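Local coordinates for protein pectate lyase (Bacillus subtilis, PDB 5AMV) that cleaves polygalacturonate by calcium-dependent elimination, leaving oligosaccharides with unsaturated galacturonosyl groups at their non-reducing ends, at residues A[54-59]-A[127-132]; A[270-275]-A[294-299]; A[277-282]-A[306-311]. One frame throughout, in Å; residues are numbered along the deposited sequence.

Contact 1: A[54-59]-A[127-132]; sequences KIIYIK and ANTTIV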
loop_
_atom_site.group_PDB
_atom_site.type_symbol
_atom_site.label_atom_id
_atom_site.label_comp_id
_atom_site.label_asym_id
_atom_site.label_seq_id
_atom_site.Cartn_x
_atom_site.Cartn_y
_atom_site.Cartn_z
ATOM N N LYS A 54 -9.921 5.030 20.644
ATOM C CA LYS A 54 -10.727 3.822 20.445
ATOM C C LYS A 54 -9.915 2.600 19.996
ATOM O O LYS A 54 -8.930 2.735 19.276
ATOM C CB LYS A 54 -11.830 4.119 19.421
ATOM C CG LYS A 54 -11.288 4.310 18.000
ATOM C CD LYS A 54 -12.223 5.006 17.039
ATOM C CE LYS A 54 -12.315 6.499 17.309
ATOM N NZ LYS A 54 -10.954 7.217 17.273
ATOM N N ILE A 55 -10.335 1.409 20.420
ATOM C CA ILE A 55 -9.722 0.177 19.993
ATOM C C ILE A 55 -10.810 -0.610 19.288
ATOM O O ILE A 55 -11.935 -0.728 19.802
ATOM C CB ILE A 55 -9.158 -0.610 21.190
ATOM C CG1 ILE A 55 -8.029 0.184 21.833
ATOM C CG2 ILE A 55 -8.626 -2.013 20.755
ATOM C CD1 ILE A 55 -7.646 -0.255 23.210
ATOM N N ILE A 56 -10.468 -1.154 18.127
ATOM C CA ILE A 56 -11.418 -1.914 17.318
ATOM C C ILE A 56 -10.787 -3.233 16.973
ATOM O O ILE A 56 -9.776 -3.252 16.270
ATOM C CB ILE A 56 -11.760 -1.167 16.010
ATOM C CG1 ILE A 56 -12.449 0.160 16.321
ATOM C CG2 ILE A 56 -12.644 -2.052 15.065
ATOM C CD1 ILE A 56 -12.600 1.081 15.102
ATOM N N TYR A 57 -11.390 -4.329 17.471
ATOM C CA TYR A 57 -10.977 -5.685 17.146
ATOM C C TYR A 57 -11.752 -6.171 15.926
ATOM O O TYR A 57 -12.974 -6.113 15.937
ATOM C CB TYR A 57 -11.285 -6.667 18.307
ATOM C CG TYR A 57 -10.349 -6.437 19.462
ATOM C CD1 TYR A 57 -9.034 -6.912 19.409
ATOM C CD2 TYR A 57 -10.757 -5.699 20.584
ATOM C CE1 TYR A 57 -8.129 -6.678 20.484
ATOM C CE2 TYR A 57 -9.884 -5.486 21.640
ATOM C CZ TYR A 57 -8.579 -5.965 21.579
ATOM O OH TYR A 57 -7.750 -5.696 22.650
ATOM N N ILE A 58 -11.054 -6.672 14.913
ATOM C CA ILE A 58 -11.724 -7.287 13.764
ATOM C C ILE A 58 -11.868 -8.774 14.022
ATOM O O ILE A 58 -10.861 -9.503 14.194
ATOM C CB ILE A 58 -10.985 -6.992 12.416
ATOM C CG1 ILE A 58 -10.975 -5.457 12.263
ATOM C CG2 ILE A 58 -11.635 -7.801 11.232
ATOM C CD1 ILE A 58 -11.035 -4.889 10.873
ATOM N N LYS A 59 -13.125 -9.220 14.048
ATOM C CA LYS A 59 -13.426 -10.618 14.263
ATOM C C LYS A 59 -13.872 -11.301 12.958
ATOM O O LYS A 59 -14.964 -10.985 12.418
ATOM C CB LYS A 59 -14.515 -10.703 15.357
ATOM C CG LYS A 59 -15.001 -12.086 15.627
ATOM C CD LYS A 59 -16.042 -12.093 16.746
ATOM C CE LYS A 59 -16.346 -13.536 17.113
ATOM N NZ LYS A 59 -17.501 -13.563 18.079
ATOM N N ALA A 127 -8.641 9.880 14.003
ATOM C CA ALA A 127 -7.474 9.973 14.870
ATOM C C ALA A 127 -7.584 9.121 16.136
ATOM O O ALA A 127 -8.699 8.897 16.665
ATOM C CB ALA A 127 -7.276 11.447 15.277
ATOM N N ASN A 128 -6.423 8.727 16.671
ATOM C CA ASN A 128 -6.322 8.001 17.949
ATOM C C ASN A 128 -7.096 6.697 17.909
ATOM O O ASN A 128 -7.974 6.432 18.751
ATOM C CB ASN A 128 -6.802 8.878 19.130
ATOM C CG ASN A 128 -6.172 10.267 19.119
ATOM O OD1 ASN A 128 -4.963 10.415 18.967
ATOM N ND2 ASN A 128 -6.999 11.297 19.260
ATOM N N THR A 129 -6.780 5.888 16.896
ATOM C CA THR A 129 -7.512 4.642 16.661
ATOM C C THR A 129 -6.515 3.522 16.531
ATOM O O THR A 129 -5.499 3.682 15.830
ATOM C CB THR A 129 -8.305 4.726 15.368
ATOM O OG1 THR A 129 -9.257 5.800 15.442
ATOM C CG2 THR A 129 -9.046 3.432 15.106
ATOM N N THR A 130 -6.815 2.391 17.180
ATOM C CA THR A 130 -6.087 1.151 16.975
ATOM C C THR A 130 -7.061 0.113 16.435
ATOM O O THR A 130 -8.128 -0.087 17.003
ATOM C CB THR A 130 -5.460 0.612 18.274
ATOM O OG1 THR A 130 -4.441 1.531 18.721
ATOM C CG2 THR A 130 -4.878 -0.847 18.072
ATOM N N ILE A 131 -6.703 -0.491 15.305
ATOM C CA ILE A 131 -7.529 -1.538 14.706
ATOM C C ILE A 131 -6.651 -2.772 14.577
ATOM O O ILE A 131 -5.627 -2.736 13.909
ATOM C CB ILE A 131 -8.091 -1.135 13.297
ATOM C CG1 ILE A 131 -8.726 0.269 13.325
ATOM C CG2 ILE A 131 -8.991 -2.281 12.672
ATOM C CD1 ILE A 131 -9.307 0.741 11.964
ATOM N N VAL A 132 -7.053 -3.865 15.230
ATOM C CA VAL A 132 -6.223 -5.058 15.279
ATOM C C VAL A 132 -7.068 -6.302 14.999
ATOM O O VAL A 132 -8.232 -6.370 15.391
ATOM C CB VAL A 132 -5.432 -5.240 16.610
ATOM C CG1 VAL A 132 -4.466 -4.034 16.858
ATOM C CG2 VAL A 132 -6.372 -5.371 17.776
#
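K54 opens the parallel pairing of 54-58 with 129-132, its N donating to N128 O and its O accepting from T130 N. Its side chain bends at chi3 (74°) and again at chi4 (57°), which curls the ammonium back so that K54 NZ meets T129 OG1 at 2.9 Å while CG and CD lie against the same threonine. The buried charge is also taken up by the carbonyls of N50 and T52, and T129 OG1 is further bonded to P126 O. I55, across from T130, joins by a CA-H...O contact to T130 O at 3.4 Å. Next, I56 uses both backbone polar atoms: I56 N donates to T130 O (2.8 Å) and I56 O receives V132 N (3.0 Å). Y57 lies alongside V132, the two side chains pointing the same way, and V132 CG2 sits 3.5 Å from Y57 CD1, oblique to the ring. I58 N closes the pairing on V132 O at 2.9 Å, and I58 CG1 and CD1 both rest on I131 CG2, each 3.8 Å away. The regular parallel register is that of neighbouring coils in the right-handed beta-helix of polysaccharide lyase family 1. Strands 32-35 and 152-155 flank the pair, one beside each partner, and helix 38-45 covers the face of I56 and I131 through A44 and L45.

Contact 2: A[270-275]-A[294-299]; sequences HNRYKN and YYEGST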
loop_
_atom_site.group_PDB
_atom_site.type_symbol
_atom_site.label_atom_id
_atom_site.label_comp_id
_atom_site.label_asym_id
_atom_site.label_seq_id
_atom_site.Cartn_x
_atom_site.Cartn_y
_atom_site.Cartn_z
ATOM N N HIS A 270 11.555 -5.262 8.113
ATOM C CA HIS A 270 11.114 -6.652 8.272
ATOM C C HIS A 270 9.838 -6.995 7.516
ATOM O O HIS A 270 9.083 -7.916 7.921
ATOM C CB HIS A 270 10.985 -6.986 9.761
ATOM C CG HIS A 270 12.290 -6.992 10.492
ATOM N ND1 HIS A 270 12.762 -5.884 11.173
ATOM C CD2 HIS A 270 13.219 -7.961 10.653
ATOM C CE1 HIS A 270 13.931 -6.177 11.728
ATOM N NE2 HIS A 270 14.240 -7.426 11.409
ATOM N N ASN A 271 9.600 -6.276 6.429
ATOM C CA ASN A 271 8.532 -6.689 5.535
ATOM C C ASN A 271 8.936 -7.742 4.526
ATOM O O ASN A 271 10.099 -7.821 4.096
ATOM C CB ASN A 271 7.974 -5.487 4.806
ATOM C CG ASN A 271 7.496 -4.425 5.756
ATOM O OD1 ASN A 271 6.464 -4.587 6.439
ATOM N ND2 ASN A 271 8.241 -3.304 5.823
ATOM N N ARG A 272 7.957 -8.567 4.151
ATOM C CA ARG A 272 8.149 -9.597 3.142
ATOM C C ARG A 272 7.376 -9.237 1.886
ATOM O O ARG A 272 6.209 -8.870 2.000
ATOM C CB ARG A 272 7.642 -10.933 3.709
ATOM C CG ARG A 272 7.859 -12.120 2.770
ATOM C CD ARG A 272 7.367 -13.410 3.470
ATOM N NE ARG A 272 7.635 -14.560 2.598
ATOM C CZ ARG A 272 7.154 -15.781 2.816
ATOM N NH1 ARG A 272 6.367 -16.002 3.870
ATOM N NH2 ARG A 272 7.468 -16.771 1.999
ATOM N N TYR A 273 8.036 -9.322 0.723
ATOM C CA TYR A 273 7.390 -9.035 -0.580
ATOM C C TYR A 273 7.605 -10.257 -1.442
ATOM O O TYR A 273 8.725 -10.521 -1.878
ATOM C CB TYR A 273 8.012 -7.799 -1.271
ATOM C CG TYR A 273 7.978 -6.520 -0.428
ATOM C CD1 TYR A 273 8.958 -6.258 0.525
ATOM C CD2 TYR A 273 6.959 -5.567 -0.606
ATOM C CE1 TYR A 273 8.933 -5.096 1.295
ATOM C CE2 TYR A 273 6.954 -4.384 0.115
ATOM C CZ TYR A 273 7.911 -4.182 1.089
ATOM O OH TYR A 273 7.922 -3.056 1.868
ATOM N N LYS A 274 6.534 -11.005 -1.693
ATOM C CA LYS A 274 6.643 -12.246 -2.463
ATOM C C LYS A 274 5.715 -12.157 -3.680
ATOM O O LYS A 274 4.527 -11.857 -3.563
ATOM C CB LYS A 274 6.239 -13.430 -1.615
ATOM C CG LYS A 274 6.301 -14.758 -2.449
ATOM C CD LYS A 274 6.165 -15.964 -1.566
ATOM C CE LYS A 274 6.226 -17.201 -2.421
ATOM N NZ LYS A 274 6.224 -18.501 -1.664
ATOM N N ASN A 275 6.277 -12.330 -4.867
ATOM C CA ASN A 275 5.470 -12.160 -6.087
ATOM C C ASN A 275 4.757 -10.800 -6.109
ATOM O O ASN A 275 3.561 -10.688 -6.380
ATOM C CB ASN A 275 4.503 -13.337 -6.304
ATOM C CG ASN A 275 5.207 -14.648 -6.351
ATOM O OD1 ASN A 275 6.293 -14.759 -6.914
ATOM N ND2 ASN A 275 4.545 -15.687 -5.854
ATOM N N TYR A 294 12.675 -8.469 2.950
ATOM C CA TYR A 294 12.996 -9.660 2.188
ATOM C C TYR A 294 12.095 -9.636 0.948
ATOM O O TYR A 294 10.873 -9.511 1.090
ATOM C CB TYR A 294 12.744 -10.930 2.983
ATOM C CG TYR A 294 13.078 -12.147 2.166
ATOM C CD1 TYR A 294 14.384 -12.357 1.687
ATOM C CD2 TYR A 294 12.090 -13.090 1.875
ATOM C CE1 TYR A 294 14.702 -13.445 0.948
ATOM C CE2 TYR A 294 12.403 -14.235 1.101
ATOM C CZ TYR A 294 13.713 -14.394 0.640
ATOM O OH TYR A 294 14.001 -15.499 -0.112
ATOM N N TYR A 295 12.707 -9.703 -0.230
ATOM C CA TYR A 295 11.972 -9.638 -1.503
ATOM C C TYR A 295 12.251 -10.934 -2.229
ATOM O O TYR A 295 13.427 -11.370 -2.352
ATOM C CB TYR A 295 12.462 -8.440 -2.380
ATOM C CG TYR A 295 12.511 -7.104 -1.655
ATOM C CD1 TYR A 295 13.536 -6.833 -0.756
ATOM C CD2 TYR A 295 11.510 -6.138 -1.857
ATOM C CE1 TYR A 295 13.595 -5.610 -0.064
ATOM C CE2 TYR A 295 11.555 -4.911 -1.143
ATOM C CZ TYR A 295 12.605 -4.678 -0.273
ATOM O OH TYR A 295 12.711 -3.502 0.452
ATOM N N GLU A 296 11.198 -11.582 -2.761
ATOM C CA GLU A 296 11.406 -12.873 -3.449
ATOM C C GLU A 296 10.402 -12.996 -4.571
ATOM O O GLU A 296 9.241 -12.604 -4.426
ATOM C CB GLU A 296 11.254 -14.072 -2.503
ATOM C CG GLU A 296 9.965 -13.985 -1.628
ATOM C CD GLU A 296 9.674 -15.282 -0.877
ATOM O OE1 GLU A 296 9.953 -16.401 -1.388
ATOM O OE2 GLU A 296 9.089 -15.183 0.201
ATOM N N GLY A 297 10.857 -13.530 -5.697
ATOM C CA GLY A 297 9.998 -13.673 -6.863
ATOM C C GLY A 297 10.766 -14.187 -8.032
ATOM O O GLY A 297 11.909 -14.632 -7.887
ATOM N N SER A 298 10.138 -14.140 -9.196
ATOM C CA SER A 298 10.728 -14.656 -10.408
ATOM C C SER A 298 10.398 -13.695 -11.546
ATOM O O SER A 298 9.261 -13.218 -11.662
ATOM C CB SER A 298 10.106 -16.021 -10.743
ATOM O OG SER A 298 10.432 -16.343 -12.092
ATOM N N THR A 299 11.373 -13.416 -12.406
ATOM C CA THR A 299 11.109 -12.525 -13.549
ATOM C C THR A 299 10.326 -13.256 -14.612
ATOM O O THR A 299 9.843 -12.627 -15.561
ATOM C CB THR A 299 12.423 -12.033 -14.205
ATOM O OG1 THR A 299 13.197 -13.184 -14.570
ATOM C CG2 THR A 299 13.221 -11.147 -13.219
HETATM O O HOH W 1 8.884 -18.502 -0.282
HETATM O O HOH W 2 10.575 -2.146 0.959
HETATM O O HOH W 3 7.386 -13.008 -8.879
#
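Strands 272-274 and 294-296 run parallel with axes 4.8 Å apart and only 4° between their directions, joined by backbone bonds from Y294 N to N271 O, Y273 N to Y294 O, E296 N to Y273 O and N275 N to E296 O. On one face, R272 grips E296 side-on, its extended chain carrying NE out to the carboxylate: NE and NH2 both donate to OE2, each at 2.9 Å, and the guanidinium and carboxylate planes lie 17° apart. K274 CD lies against E296 OE2 at 3.5 Å. A water accepts from K274 NZ and donates to E296 OE1, tying in the second charge. An alanine in place of E296 would probably leave the R272 guanidinium without its anionic mate and free to turn, and K274 without the carboxylate that its aliphatic chain packs on. On the other face, Y273 and Y295 lie side by side, as equivalent residues of successive coils can in a parallel beta-helix. Their planes are within 5° of parallel but slid apart so that the rings barely overlap, with centroids 4.8 Å apart and Y273 CD1 3.4 Å from Y295 CE2. Y242 continues this row beyond Y273, its ring also parallel. Y295 OH is hydrogen-bonded to W310 NE1, and a water 2.6 Å from Y295 OH makes a weak link to Y273 OH.

Contact 3: A[277-282]-A[306-311]; sequences VQRAPR and FSYAWG. With ADA (alpha-D-galactopyranuronic acid), chain B; ADA (alpha-D-galactopyranuronic acid), chain C.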
loop_
_atom_site.group_PDB
_atom_site.type_symbol
_atom_site.label_atom_id
_atom_site.label_comp_id
_atom_site.label_asym_id
_atom_site.label_seq_id
_atom_site.Cartn_x
_atom_site.Cartn_y
_atom_site.Cartn_z
ATOM N N VAL A 277 5.248 -7.240 -8.175
ATOM C CA VAL A 277 5.849 -6.819 -9.442
ATOM C C VAL A 277 6.768 -5.617 -9.239
ATOM O O VAL A 277 7.906 -5.624 -9.735
ATOM C CB VAL A 277 4.790 -6.489 -10.557
ATOM C CG1 VAL A 277 5.470 -5.980 -11.786
ATOM C CG2 VAL A 277 3.970 -7.721 -10.892
ATOM N N GLN A 278 6.246 -4.569 -8.621
ATOM C CA GLN A 278 6.969 -3.302 -8.613
ATOM C C GLN A 278 6.529 -2.397 -7.472
ATOM O O GLN A 278 5.590 -2.704 -6.738
ATOM C CB GLN A 278 6.732 -2.611 -9.965
ATOM C CG GLN A 278 5.257 -2.261 -10.211
ATOM C CD GLN A 278 5.043 -1.666 -11.588
ATOM O OE1 GLN A 278 5.797 -0.774 -11.999
ATOM N NE2 GLN A 278 4.010 -2.121 -12.299
ATOM N N ARG A 279 7.254 -1.276 -7.307
ATOM C CA ARG A 279 6.944 -0.271 -6.266
ATOM C C ARG A 279 7.007 -0.836 -4.866
ATOM O O ARG A 279 5.995 -0.941 -4.180
ATOM C CB ARG A 279 5.587 0.444 -6.512
ATOM C CG ARG A 279 5.490 0.971 -7.943
ATOM C CD ARG A 279 4.188 1.700 -8.181
ATOM N NE ARG A 279 4.158 2.315 -9.501
ATOM C CZ ARG A 279 3.172 3.101 -9.951
ATOM N NH1 ARG A 279 2.102 3.357 -9.190
ATOM N NH2 ARG A 279 3.256 3.641 -11.161
ATOM N N ALA A 280 8.205 -1.221 -4.445
ATOM C CA ALA A 280 8.330 -1.804 -3.130
ATOM C C ALA A 280 9.411 -1.222 -2.238
ATOM O O ALA A 280 10.262 -1.963 -1.734
ATOM C CB ALA A 280 8.481 -3.332 -3.234
ATOM N N PRO A 281 9.417 0.127 -2.031
ATOM C CA PRO A 281 8.437 1.107 -2.479
ATOM C C PRO A 281 8.942 1.904 -3.703
ATOM O O PRO A 281 10.155 1.899 -3.984
ATOM C CB PRO A 281 8.370 2.076 -1.289
ATOM C CG PRO A 281 9.786 2.127 -0.821
ATOM C CD PRO A 281 10.387 0.723 -1.079
ATOM N N ARG A 282 8.032 2.625 -4.351
ATOM C CA ARG A 282 8.427 3.696 -5.292
ATOM C C ARG A 282 8.297 5.012 -4.551
ATOM O O ARG A 282 7.228 5.293 -4.012
ATOM C CB ARG A 282 7.492 3.735 -6.492
ATOM C CG ARG A 282 7.963 4.656 -7.621
ATOM C CD ARG A 282 6.774 5.257 -8.338
ATOM N NE ARG A 282 7.136 5.868 -9.606
ATOM C CZ ARG A 282 7.665 7.097 -9.734
ATOM N NH1 ARG A 282 7.920 7.850 -8.671
ATOM N NH2 ARG A 282 7.931 7.595 -10.949
ATOM N N PHE A 306 8.450 -10.444 -11.274
ATOM C CA PHE A 306 9.188 -9.348 -10.667
ATOM C C PHE A 306 9.705 -8.385 -11.711
ATOM O O PHE A 306 10.299 -8.811 -12.718
ATOM C CB PHE A 306 10.416 -9.944 -9.947
ATOM C CG PHE A 306 11.290 -8.907 -9.264
ATOM C CD1 PHE A 306 12.343 -8.326 -9.966
ATOM C CD2 PHE A 306 11.091 -8.559 -7.914
ATOM C CE1 PHE A 306 13.171 -7.346 -9.356
ATOM C CE2 PHE A 306 11.923 -7.608 -7.301
ATOM C CZ PHE A 306 12.944 -6.989 -8.036
ATOM N N SER A 307 9.542 -7.072 -11.448
ATOM C CA SER A 307 10.122 -6.039 -12.304
ATOM C C SER A 307 11.249 -5.307 -11.543
ATOM O O SER A 307 12.412 -5.298 -11.970
ATOM C CB SER A 307 9.018 -5.055 -12.745
ATOM O OG SER A 307 9.459 -4.133 -13.718
ATOM N N TYR A 308 10.907 -4.692 -10.418
ATOM C CA TYR A 308 11.919 -4.038 -9.592
ATOM C C TYR A 308 11.450 -3.956 -8.153
ATOM O O TYR A 308 10.244 -4.072 -7.909
ATOM C CB TYR A 308 12.287 -2.650 -10.136
ATOM C CG TYR A 308 11.212 -1.567 -9.972
ATOM C CD1 TYR A 308 11.131 -0.829 -8.785
ATOM C CD2 TYR A 308 10.283 -1.269 -11.025
ATOM C CE1 TYR A 308 10.133 0.176 -8.621
ATOM C CE2 TYR A 308 9.295 -0.263 -10.872
ATOM C CZ TYR A 308 9.275 0.469 -9.678
ATOM O OH TYR A 308 8.355 1.498 -9.500
ATOM N N ALA A 309 12.388 -3.749 -7.216
ATOM C CA ALA A 309 12.032 -3.540 -5.820
ATOM C C ALA A 309 11.886 -2.052 -5.490
ATOM O O ALA A 309 10.770 -1.562 -5.251
ATOM C CB ALA A 309 13.084 -4.203 -4.892
ATOM N N TRP A 310 13.000 -1.309 -5.520
ATOM C CA TRP A 310 12.978 0.116 -5.125
ATOM C C TRP A 310 12.829 1.039 -6.322
ATOM O O TRP A 310 13.531 0.890 -7.315
ATOM C CB TRP A 310 14.216 0.521 -4.298
ATOM C CG TRP A 310 14.461 -0.393 -3.190
ATOM C CD1 TRP A 310 13.505 -1.057 -2.425
ATOM C CD2 TRP A 310 15.744 -0.810 -2.682
ATOM N NE1 TRP A 310 14.131 -1.873 -1.502
ATOM C CE2 TRP A 310 15.491 -1.737 -1.625
ATOM C CE3 TRP A 310 17.084 -0.512 -3.034
ATOM C CZ2 TRP A 310 16.516 -2.360 -0.905
ATOM C CZ3 TRP A 310 18.117 -1.148 -2.288
ATOM C CH2 TRP A 310 17.814 -2.066 -1.255
ATOM N N GLY A 311 11.909 1.994 -6.235
ATOM C CA GLY A 311 11.700 2.906 -7.371
ATOM C C GLY A 311 12.273 4.237 -6.963
ATOM O O GLY A 311 11.780 4.879 -6.024
HETATM C C1 ADA B . 4.086 2.301 -14.387
HETATM C C2 ADA B . 2.992 3.229 -14.942
HETATM C C3 ADA B . 3.622 4.461 -15.597
HETATM C C4 ADA B . 4.510 5.210 -14.618
HETATM C C5 ADA B . 5.581 4.258 -14.096
HETATM C C6 ADA B . 6.279 4.948 -12.945
HETATM O O2 ADA B . 2.303 2.509 -15.974
HETATM O O3 ADA B . 2.593 5.362 -16.031
HETATM O O4 ADA B . 3.692 5.632 -13.508
HETATM O O5 ADA B . 4.986 3.042 -13.559
HETATM O O6B ADA B . 6.258 4.361 -11.828
HETATM O O6A ADA B . 6.830 6.084 -13.112
HETATM C C1 ADA C . 6.697 0.318 -18.036
HETATM C C2 ADA C . 7.244 1.439 -17.150
HETATM C C3 ADA C . 7.113 1.037 -15.669
HETATM C C4 ADA C . 5.654 0.724 -15.331
HETATM C C5 ADA C . 5.147 -0.351 -16.314
HETATM C C6 ADA C . 3.719 -0.767 -16.067
HETATM O O2 ADA C . 8.611 1.733 -17.498
HETATM O O3 ADA C . 7.669 2.051 -14.824
HETATM O O4 ADA C . 4.882 1.934 -15.401
HETATM O O5 ADA C . 5.325 0.065 -17.696
HETATM O O6B ADA C . 3.321 -1.056 -14.894
HETATM O O6A ADA C . 2.976 -0.815 -17.084
HETATM O O HOH W 4 6.466 1.764 -11.198
HETATM O O HOH W 5 7.762 -2.121 -13.876
#
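V277 O is gripped by two successive amides of the other segment, S307 N at 2.8 Å and Y308 N at 3.2 Å, both in its carbonyl plane. Further along, A280 N donates to A309 O (2.7 Å) and G311 N to P281 O, across a turn in which P281 follows a cis peptide bond. The Y308 ring lies against Q278, R279 and R282. Q278 CB sits over one face in a CH-pi contact, 4.1 Å from the centroid, and the hydroxyl reaches R279 CG and R282 CG. A water 2.6 Å from Y308 OH accepts from R279 NE and also lies within hydrogen-bonding distance of Q278 OE1 and of O6B of the chain B galacturonate, so Y308 is linked to the sugar through this water, as a second-shell residue. R282 binds that sugar's carboxylate with two nitrogens, NE to O6B (2.8 Å) and NH2 to O6A (2.9 Å). R279, inferred to be an active-site residue, donates from NH2 to the ring oxygen O5 at 3.0 Å. Q278 NE2 reaches O6B of the chain C sugar in a nearly straight bond (176°) and also binds D246 OD1, while F339 makes a cation-pi contact with R282. This is the substrate-binding wall of the lyase's beta-helix: strand 247-251 lies beside 277-282, strand 336-338 touches Y308 and W310, and Y295 of strand 287-296 packs on A280 and A309.

Contacts 2 and 3 belong to the same coils of the beta-helix, with centres about 10 Å apart: strand 266-274 leads on to 276-278, and 287-296 is followed later in the chain by 310-312. They touch directly, through S298 O to F306 N, 2.9 Å and a probable hydrogen bond, and through Y273 CD2 packed on A280 CB at 3.8 Å. Contact 3 supplies four of the nine residues of the glycan pocket, Q278, R279, R282 and S307, and the side chain of R279 is about 7 Å from the calcium ion. Contact 1 lies away from these sites, its centre about 30 Å from that of contact 3 and across the chain's centre from it.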